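Local coordinates for protein tryptophan--tRNA ligase (Mycoplasma pneumoniae, PDB 2YY5) that probably catalyses the ATP-dependent attachment of tryptophan to its cognate tRNA, as a homodimeric class I aminoacyl-tRNA synthetase, at residues Pro199-Lys202 / Ser206-Asn209; Val213-Asp218 / Val224-Gln229; Ala230-Phe235 / Thr249-Ile254. The protein carries 1 engineered substitution. One frame throughout, in Å; residues are numbered along the deposited sequence.

How the contacts relate
All three contacts lie in the part of the chain that runs from the KMSKS loop into the helices behind it, and they follow one another in sequence. Contact 1 is at the active site: Lys202 reaches both the bound tryptophanyl-adenylate analogue and a sulfate. Contact 2, its centre about 13 Å from that of contact 1, joins the end of that loop to helix 220-228; its Val213 lies about 8 Å from the analogue, side chain to ligand, and touches contact 1 where Val213 CG2 meets Ser207 CB at 4.3 Å. Contact 3 continues directly from contact 2, their centres about 14 Å apart, and comes back to contact 1 through packing of Thr231 on Pro199.

Contact 1: residues Pro199-Lys202 / Ser206-Asn209; sequences PTKK and SSKN. With WSA (5'-O-[(L-tryptophylamino)sulfonyl]adenosine), chain J; SO4 (sulfate ion), chain H.
Lys201 and Ser207 face each other across the mouth of the loop, the ammonium end of the lysine lying alongside the serine hydroxyl. The gap from Lys201 NZ to Ser207 OG is 3.9 Å, too long to count as a hydrogen bond, so this is a loose polar approach. With CG anti to the backbone N (chi1 -168°) and a bend further out at chi3 (-55°), the Lys201 chain crosses to the other limb. There it also nears Lys208: Lys201 NZ lies 4.5 Å from Lys208 CE and 4.7 Å from Lys208 NZ, so the two like charges probably oppose each other mildly.

The firmer link is a water. It accepts a hydrogen bond from Ser207 OG at 2.5 Å and donates one to Lys202 O at 2.7 Å, tying the serine to the backbone of the first limb.

Lys202 turns to the active site instead. Bends at both chi3 and chi4 fold its chain so that CE stands above the adenine plane of the tryptophanyl-adenylate analogue, just off the N7 edge, with Lys202 CE 3.3 Å from N7. Its amine then makes a weak hydrogen bond to the sulfate, Lys202 NZ to O1 at 3.3 Å, and another bond to Ser204 OG. Lys205 and His18 also hold this sulfate, which probably came from the crystallisation liquor, while Met203 O and Ile193 N are among the groups hydrogen-bonded to the analogue.

Farther back, Lys201 is tied by its backbone to Asp195, against which the Ser207 side chain also rests. The bent loop, with Lys202 at its start and Ser206 at its end, is the KMSKS signature of class I synthetases. An anion gripped jointly by this loop and by the histidine of the HIGH-type motif is consistent with a site for the phosphates of ATP.

Contact 2: residues Val213-Asp218 / Val224-Gln229; sequences VIYLDD and VKKIRQ
Lys226 points from helix 220-228 straight at 213-218, the loop segment that follows the KMSKS region; its chain is extended beyond CG, and Asp218 meets its end at about a right angle. Lys226 NZ forms a salt bridge with Asp218 OD1 at 2.8 Å, and that oxygen receives it on its syn lone pair. The same amine donates to Val213 O at 2.9 Å, with a C=O...N angle of 177°, so the carbonyl aims directly at it.

Tyr215 also crosses the lysine roughly perpendicularly: its CD2 and CE2 each lie 3.7 Å from Lys226 NZ. Val213 O sits over one ring face, toward the rim, while Asp218 OD2 lies in plane at the edge. The Tyr215 hydroxyl is bonded to Gln210.

Ile214, also packed on Leu299 of helix 284-308, runs past the lysine in the opposite direction, putting CD1 3.9 Å from Lys226 CB and 4.2 Å from Ile227 CG1.

Asp218 OD1 has a second donor, Tyr215 N, which arrives from above the carboxylate plane and ties the side chain back across the type I turn 215-218. Since Lys226 NZ also bonds to Gln210 O, three oxygens surround a buried ammonium group, its charge probably balanced by the carboxylate and eased by two carbonyls.

Contact 3: residues Ala230-Phe235 / Thr249-Ile254; sequences ATTDSF and TNMLTI
Ala230 and Met251 mark the place where the irregular segment 230-235 passes over the helical segment 249-254, their CA atoms 8.4 Å apart; Thr232 CA and Thr249 CA are 8.8 Å apart. The motif on the loop side is an Asx turn, in which Asp233 OD1 accepts from Phe235 N at 3.0 Å. The residues that touch segment 249-254, Ala230 and Thr232, precede this turn. Asp233 OD1 also receives the hydroxyl of Tyr284, from helix 284-308.

Across the gap nearly everything depends on Met251, which rises from helix 246-259 toward the loop. Its sulfur lies 3.6 Å from Ala230 CB, an apolar contact with the methyl of a residue just beyond the end of helix 220-228. Lys288 and Leu291 of helix 284-308 pack on the same methionine, which is thus shared between the loop and that helix in this helical region behind the KMSKS loop. Lys288 NZ also holds Ala230 O, and Thr231 OG1 bonds to Phe197 O.

A bend at chi3 (-81°) swings the Met251 methyl along the loop from Ala230 to the threonine, where Met251 CE meets Thr232 CG2 at 3.4 Å.

Contact 1: residues Pro199-Lys202 / Ser206-Asn209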
loop_
_atom_site.group_PDB
_atom_site.type_symbol
_atom_site.label_atom_id
_atom_site.label_comp_id
_atom_site.label_asym_id
_atom_site.label_seq_id
_atom_site.Cartn_x
_atom_site.Cartn_y
_atom_site.Cartn_z
ATOM N N PRO B 199 -26.952 14.202 20.545
ATOM C CA PRO B 199 -25.848 15.151 20.678
ATOM C C PRO B 199 -24.615 14.702 21.476
ATOM O O PRO B 199 -23.675 15.484 21.654
ATOM C CB PRO B 199 -26.534 16.384 21.265
ATOM C CG PRO B 199 -27.620 15.798 22.080
ATOM C CD PRO B 199 -28.169 14.714 21.198
ATOM N N THR B 200 -24.606 13.453 21.943
ATOM C CA THR B 200 -23.462 12.933 22.694
ATOM C C THR B 200 -22.487 12.253 21.731
ATOM O O THR B 200 -21.446 11.722 22.137
ATOM C CB THR B 200 -23.896 11.895 23.753
ATOM O OG1 THR B 200 -24.428 10.735 23.101
ATOM C CG2 THR B 200 -24.959 12.486 24.669
ATOM N N LYS B 201 -22.844 12.289 20.449
ATOM C CA LYS B 201 -22.066 11.677 19.379
ATOM C C LYS B 201 -21.838 12.758 18.314
ATOM O O LYS B 201 -22.620 13.705 18.229
ATOM C CB LYS B 201 -22.877 10.511 18.801
ATOM C CG LYS B 201 -22.128 9.571 17.870
ATOM C CD LYS B 201 -23.068 8.937 16.827
ATOM C CE LYS B 201 -24.270 8.220 17.451
ATOM N NZ LYS B 201 -25.203 7.690 16.400
ATOM N N LYS B 202 -20.778 12.637 17.514
ATOM C CA LYS B 202 -20.509 13.635 16.470
ATOM C C LYS B 202 -21.333 13.331 15.225
ATOM O O LYS B 202 -21.790 12.203 15.037
ATOM C CB LYS B 202 -19.022 13.653 16.085
ATOM C CG LYS B 202 -18.559 12.406 15.345
ATOM C CD LYS B 202 -17.082 12.461 14.966
ATOM C CE LYS B 202 -16.871 12.918 13.532
ATOM N NZ LYS B 202 -17.475 11.982 12.536
ATOM N N SER B 206 -21.593 7.851 8.730
ATOM C CA SER B 206 -21.962 6.477 9.066
ATOM C C SER B 206 -23.188 6.286 9.958
ATOM O O SER B 206 -23.692 5.171 10.069
ATOM C CB SER B 206 -20.767 5.747 9.699
ATOM O OG SER B 206 -20.417 6.294 10.965
ATOM N N SER B 207 -23.670 7.347 10.599
ATOM C CA SER B 207 -24.836 7.207 11.471
ATOM C C SER B 207 -26.027 6.575 10.762
ATOM O O SER B 207 -26.439 7.012 9.686
ATOM C CB SER B 207 -25.252 8.560 12.043
ATOM O OG SER B 207 -24.256 9.054 12.914
ATOM N N LYS B 208 -26.570 5.542 11.390
ATOM C CA LYS B 208 -27.720 4.803 10.885
ATOM C C LYS B 208 -28.912 5.747 10.729
ATOM O O LYS B 208 -29.527 5.838 9.660
ATOM C CB LYS B 208 -28.057 3.680 11.874
ATOM C CG LYS B 208 -28.423 4.182 13.285
ATOM C CD LYS B 208 -27.932 3.258 14.399
ATOM C CE LYS B 208 -26.563 3.690 14.895
ATOM N NZ LYS B 208 -25.592 3.812 13.775
ATOM N N ASN B 209 -29.220 6.447 11.815
ATOM C CA ASN B 209 -30.320 7.401 11.863
ATOM C C ASN B 209 -29.906 8.689 11.158
ATOM O O ASN B 209 -28.952 9.352 11.556
ATOM C CB ASN B 209 -30.672 7.670 13.325
ATOM C CG ASN B 209 -31.848 8.588 13.482
ATOM O OD1 ASN B 209 -32.433 8.666 14.557
ATOM N ND2 ASN B 209 -32.199 9.304 12.422
HETATM C CD2 WSA J . -6.983 13.288 5.261
HETATM C CE3 WSA J . -7.267 14.501 5.879
HETATM C CZ3 WSA J . -6.236 15.395 6.140
HETATM C CH2 WSA J . -4.929 15.074 5.784
HETATM C CZ2 WSA J . -4.648 13.861 5.167
HETATM C CE2 WSA J . -5.680 12.967 4.906
HETATM N N11 WSA J . -5.709 11.772 4.322
HETATM C CD1 WSA J . -6.961 11.326 4.288
HETATM C CG WSA J . -7.772 12.220 4.849
HETATM C CB WSA J . -9.288 12.095 4.992
HETATM C CA WSA J . -9.715 12.082 6.462
HETATM N NH3 WSA J . -9.062 10.979 7.178
HETATM C C WSA J . -11.235 11.912 6.532
HETATM O O WSA J . -11.742 10.810 6.353
HETATM N NS WSA J . -11.956 12.999 6.786
HETATM S S WSA J . -13.497 12.780 6.300
HETATM O O1S WSA J . -13.539 12.509 4.825
HETATM O O2S WSA J . -14.104 11.610 7.017
HETATM O "O5'" WSA J . -14.188 13.995 6.613
HETATM C "C5'" WSA J . -13.645 15.230 6.134
HETATM C "C4'" WSA J . -13.329 16.251 7.231
HETATM O "O4'" WSA J . -14.512 16.518 8.004
HETATM C "C3'" WSA J . -12.255 15.788 8.219
HETATM O "O3'" WSA J . -11.417 16.893 8.572
HETATM C "C2'" WSA J . -13.097 15.374 9.425
HETATM O "O2'" WSA J . -12.317 15.487 10.619
HETATM C "C1'" WSA J . -14.126 16.502 9.387
HETATM N N9 WSA J . -15.297 16.151 10.227
HETATM C C8 WSA J . -15.993 15.021 10.129
HETATM N N7 WSA J . -17.012 15.047 10.984
HETATM C C5 WSA J . -16.964 16.209 11.634
HETATM C C4 WSA J . -15.863 16.907 11.157
HETATM N N3 WSA J . -15.593 18.123 11.661
HETATM C C2 WSA J . -16.363 18.651 12.597
HETATM N N1 WSA J . -17.418 18.012 13.069
HETATM C C6 WSA J . -17.749 16.795 12.613
HETATM N N6 WSA J . -18.823 16.159 13.080
HETATM S S SO4 H . -17.397 11.485 8.504
HETATM O O1 SO4 H . -16.277 11.577 9.451
HETATM O O2 SO4 H . -17.325 10.194 7.781
HETATM O O3 SO4 H . -18.668 11.590 9.248
HETATM O O4 SO4 H . -17.302 12.575 7.527
HETATM O O HOH W 1 -24.035 11.384 13.732
#

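Contact 2: residues Val213-Asp218 / Val224-Gln229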
loop_
_atom_site.group_PDB
_atom_site.type_symbol
_atom_site.label_atom_id
_atom_site.label_comp_id
_atom_site.label_asym_id
_atom_site.label_seq_id
_atom_site.Cartn_x
_atom_site.Cartn_y
_atom_site.Cartn_z
ATOM N N VAL B 213 -28.199 13.874 11.053
ATOM C CA VAL B 213 -27.208 14.456 10.153
ATOM C C VAL B 213 -27.813 15.394 9.109
ATOM O O VAL B 213 -28.778 15.044 8.431
ATOM C CB VAL B 213 -26.423 13.345 9.410
ATOM C CG1 VAL B 213 -25.470 13.959 8.387
ATOM C CG2 VAL B 213 -25.658 12.492 10.415
ATOM N N ILE B 214 -27.245 16.591 8.991
ATOM C CA ILE B 214 -27.717 17.546 7.996
ATOM C C ILE B 214 -26.807 17.361 6.785
ATOM O O ILE B 214 -25.655 17.787 6.817
ATOM C CB ILE B 214 -27.591 19.013 8.495
ATOM C CG1 ILE B 214 -28.396 19.208 9.785
ATOM C CG2 ILE B 214 -28.060 19.973 7.408
ATOM C CD1 ILE B 214 -29.878 18.939 9.639
ATOM N N TYR B 215 -27.305 16.708 5.738
ATOM C CA TYR B 215 -26.507 16.478 4.534
ATOM C C TYR B 215 -26.454 17.745 3.698
ATOM O O TYR B 215 -27.408 18.524 3.674
ATOM C CB TYR B 215 -27.094 15.338 3.692
ATOM C CG TYR B 215 -27.159 14.008 4.412
ATOM C CD1 TYR B 215 -25.997 13.380 4.867
ATOM C CD2 TYR B 215 -28.385 13.395 4.672
ATOM C CE1 TYR B 215 -26.055 12.174 5.569
ATOM C CE2 TYR B 215 -28.453 12.194 5.374
ATOM C CZ TYR B 215 -27.288 11.592 5.820
ATOM O OH TYR B 215 -27.366 10.417 6.527
ATOM N N LEU B 216 -25.335 17.948 3.012
ATOM C CA LEU B 216 -25.162 19.124 2.173
ATOM C C LEU B 216 -26.145 19.150 0.999
ATOM O O LEU B 216 -26.436 20.209 0.453
ATOM C CB LEU B 216 -23.707 19.198 1.687
ATOM C CG LEU B 216 -22.783 20.048 2.574
ATOM C CD1 LEU B 216 -23.103 19.834 4.041
ATOM C CD2 LEU B 216 -21.338 19.715 2.283
ATOM N N ASP B 217 -26.667 17.985 0.624
ATOM C CA ASP B 217 -27.627 17.906 -0.470
ATOM C C ASP B 217 -29.034 17.603 0.053
ATOM O O ASP B 217 -29.846 16.971 -0.624
ATOM C CB ASP B 217 -27.213 16.836 -1.484
ATOM C CG ASP B 217 -27.220 15.437 -0.900
ATOM O OD1 ASP B 217 -27.996 15.179 0.042
ATOM O OD2 ASP B 217 -26.457 14.585 -1.403
ATOM N N ASP B 218 -29.313 18.042 1.269
ATOM C CA ASP B 218 -30.624 17.823 1.855
ATOM C C ASP B 218 -31.532 18.969 1.405
ATOM O O ASP B 218 -31.126 20.130 1.451
ATOM C CB ASP B 218 -30.516 17.825 3.383
ATOM C CG ASP B 218 -30.637 16.441 3.989
ATOM O OD1 ASP B 218 -30.422 16.323 5.213
ATOM O OD2 ASP B 218 -30.956 15.473 3.262
ATOM N N VAL B 224 -35.660 21.441 7.486
ATOM C CA VAL B 224 -36.658 21.973 8.412
ATOM C C VAL B 224 -37.109 20.918 9.421
ATOM O O VAL B 224 -37.108 21.170 10.630
ATOM C CB VAL B 224 -37.909 22.495 7.664
ATOM C CG1 VAL B 224 -39.045 22.744 8.646
ATOM C CG2 VAL B 224 -37.581 23.785 6.945
ATOM N N LYS B 225 -37.488 19.740 8.931
ATOM C CA LYS B 225 -37.949 18.680 9.825
ATOM C C LYS B 225 -36.867 18.201 10.800
ATOM O O LYS B 225 -37.115 18.043 12.000
ATOM C CB LYS B 225 -38.464 17.482 9.018
ATOM C CG LYS B 225 -39.151 16.409 9.875
ATOM C CD LYS B 225 -39.308 15.071 9.143
ATOM C CE LYS B 225 -37.967 14.344 8.999
ATOM N NZ LYS B 225 -38.089 13.001 8.346
ATOM N N LYS B 226 -35.665 17.971 10.285
ATOM C CA LYS B 226 -34.567 17.479 11.113
ATOM C C LYS B 226 -34.214 18.384 12.279
ATOM O O LYS B 226 -33.976 17.911 13.389
ATOM C CB LYS B 226 -33.322 17.253 10.253
ATOM C CG LYS B 226 -33.469 16.107 9.288
ATOM C CD LYS B 226 -32.203 15.860 8.511
ATOM C CE LYS B 226 -32.361 14.605 7.680
ATOM N NZ LYS B 226 -31.130 14.283 6.935
ATOM N N ILE B 227 -34.180 19.686 12.021
ATOM C CA ILE B 227 -33.834 20.649 13.046
ATOM C C ILE B 227 -34.959 20.808 14.056
ATOM O O ILE B 227 -34.710 20.881 15.263
ATOM C CB ILE B 227 -33.459 21.993 12.396
ATOM C CG1 ILE B 227 -32.144 21.818 11.626
ATOM C CG2 ILE B 227 -33.316 23.072 13.447
ATOM C CD1 ILE B 227 -31.827 22.916 10.646
ATOM N N ARG B 228 -36.196 20.834 13.570
ATOM C CA ARG B 228 -37.349 20.970 14.450
ATOM C C ARG B 228 -37.385 19.840 15.468
ATOM O O ARG B 228 -37.902 20.004 16.565
ATOM C CB ARG B 228 -38.643 20.929 13.648
ATOM C CG ARG B 228 -39.885 21.102 14.503
ATOM C CD ARG B 228 -40.342 22.539 14.466
ATOM N NE ARG B 228 -40.667 22.917 13.093
ATOM C CZ ARG B 228 -41.030 24.136 12.711
ATOM N NH1 ARG B 228 -41.305 24.375 11.435
ATOM N NH2 ARG B 228 -41.114 25.113 13.600
ATOM N N GLN B 229 -36.839 18.690 15.085
ATOM C CA GLN B 229 -36.816 17.506 15.941
ATOM C C GLN B 229 -35.514 17.338 16.720
ATOM O O GLN B 229 -35.344 16.347 17.437
ATOM C CB GLN B 229 -37.011 16.241 15.103
ATOM C CG GLN B 229 -38.192 16.233 14.162
ATOM C CD GLN B 229 -38.120 15.052 13.212
ATOM O OE1 GLN B 229 -37.172 14.925 12.429
ATOM N NE2 GLN B 229 -39.112 14.175 13.282
#

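Contact 3: residues Ala230-Phe235 / Thr249-Ile254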
loop_
_atom_site.group_PDB
_atom_site.type_symbol
_atom_site.label_atom_id
_atom_site.label_comp_id
_atom_site.label_asym_id
_atom_site.label_seq_id
_atom_site.Cartn_x
_atom_site.Cartn_y
_atom_site.Cartn_z
ATOM N N ALA B 230 -34.586 18.276 16.563
ATOM C CA ALA B 230 -33.303 18.187 17.261
ATOM C C ALA B 230 -33.532 18.015 18.754
ATOM O O ALA B 230 -34.252 18.801 19.372
ATOM C CB ALA B 230 -32.468 19.444 16.999
ATOM N N THR B 231 -32.921 16.985 19.333
ATOM C CA THR B 231 -33.076 16.730 20.758
ATOM C C THR B 231 -32.406 17.835 21.580
ATOM O O THR B 231 -31.261 18.211 21.323
ATOM C CB THR B 231 -32.482 15.348 21.154
ATOM O OG1 THR B 231 -31.067 15.356 20.974
ATOM C CG2 THR B 231 -33.080 14.243 20.295
ATOM N N THR B 232 -33.140 18.370 22.552
ATOM C CA THR B 232 -32.624 19.430 23.413
ATOM C C THR B 232 -32.505 18.909 24.846
ATOM O O THR B 232 -31.727 17.998 25.121
ATOM C CB THR B 232 -33.554 20.679 23.380
ATOM O OG1 THR B 232 -34.885 20.297 23.749
ATOM C CG2 THR B 232 -33.592 21.289 21.986
ATOM N N ASP B 233 -33.285 19.482 25.754
ATOM C CA ASP B 233 -33.274 19.075 27.154
ATOM C C ASP B 233 -34.450 19.744 27.844
ATOM O O ASP B 233 -35.176 20.513 27.212
ATOM C CB ASP B 233 -31.956 19.494 27.820
ATOM C CG ASP B 233 -31.672 20.978 27.678
ATOM O OD1 ASP B 233 -32.478 21.791 28.175
ATOM O OD2 ASP B 233 -30.643 21.335 27.066
ATOM N N SER B 234 -34.646 19.463 29.129
ATOM C CA SER B 234 -35.758 20.069 29.854
ATOM C C SER B 234 -35.315 21.084 30.905
ATOM O O SER B 234 -35.916 21.187 31.981
ATOM C CB SER B 234 -36.649 18.985 30.491
ATOM O OG SER B 234 -35.900 18.067 31.265
ATOM N N PHE B 235 -34.268 21.840 30.576
ATOM C CA PHE B 235 -33.729 22.873 31.463
ATOM C C PHE B 235 -34.135 24.259 30.967
ATOM O O PHE B 235 -33.953 25.254 31.662
ATOM C CB PHE B 235 -32.197 22.812 31.509
ATOM C CG PHE B 235 -31.652 21.557 32.122
ATOM C CD1 PHE B 235 -31.980 21.205 33.431
ATOM C CD2 PHE B 235 -30.787 20.735 31.401
ATOM C CE1 PHE B 235 -31.455 20.048 34.016
ATOM C CE2 PHE B 235 -30.256 19.579 31.972
ATOM C CZ PHE B 235 -30.590 19.233 33.284
ATOM N N THR B 249 -26.369 23.367 23.153
ATOM C CA THR B 249 -25.066 23.970 22.909
ATOM C C THR B 249 -24.628 23.756 21.458
ATOM O O THR B 249 -24.135 24.678 20.812
ATOM C CB THR B 249 -23.991 23.384 23.855
ATOM O OG1 THR B 249 -24.448 23.489 25.209
ATOM C CG2 THR B 249 -22.662 24.147 23.706
ATOM N N ASN B 250 -24.823 22.542 20.950
ATOM C CA ASN B 250 -24.449 22.206 19.580
ATOM C C ASN B 250 -25.163 23.091 18.564
ATOM O O ASN B 250 -24.528 23.672 17.688
ATOM C CB ASN B 250 -24.778 20.745 19.290
ATOM C CG ASN B 250 -24.238 20.279 17.957
ATOM O OD1 ASN B 250 -24.920 19.579 17.209
ATOM N ND2 ASN B 250 -23.002 20.652 17.655
ATOM N N MET B 251 -26.487 23.187 18.670
ATOM C CA MET B 251 -27.246 24.019 17.741
ATOM C C MET B 251 -26.771 25.464 17.840
ATOM O O MET B 251 -26.750 26.202 16.863
ATOM C CB MET B 251 -28.744 23.955 18.055
ATOM C CG MET B 251 -29.396 22.619 17.742
ATOM S SD MET B 251 -31.199 22.691 17.843
ATOM C CE MET B 251 -31.439 22.533 19.603
ATOM N N LEU B 252 -26.374 25.856 19.037
ATOM C CA LEU B 252 -25.921 27.213 19.278
ATOM C C LEU B 252 -24.583 27.523 18.602
ATOM O O LEU B 252 -24.433 28.579 17.985
ATOM C CB LEU B 252 -25.837 27.454 20.785
ATOM C CG LEU B 252 -25.944 28.881 21.326
ATOM C CD1 LEU B 252 -27.165 29.600 20.750
ATOM C CD2 LEU B 252 -26.021 28.804 22.848
ATOM N N THR B 253 -23.611 26.617 18.698
ATOM C CA THR B 253 -22.325 26.889 18.065
ATOM C C THR B 253 -22.415 26.759 16.532
ATOM O O THR B 253 -21.645 27.397 15.812
ATOM C CB THR B 253 -21.151 25.998 18.659
ATOM O OG1 THR B 253 -20.550 25.215 17.623
ATOM C CG2 THR B 253 -21.645 25.083 19.764
ATOM N N ILE B 254 -23.366 25.960 16.038
ATOM C CA ILE B 254 -23.553 25.796 14.592
ATOM C C ILE B 254 -24.087 27.105 14.051
ATOM O O ILE B 254 -23.625 27.601 13.017
ATOM C CB ILE B 254 -24.595 24.704 14.235
ATOM C CG1 ILE B 254 -24.050 23.315 14.578
ATOM C CG2 ILE B 254 -24.936 24.776 12.747
ATOM C CD1 ILE B 254 -25.098 22.225 14.534
#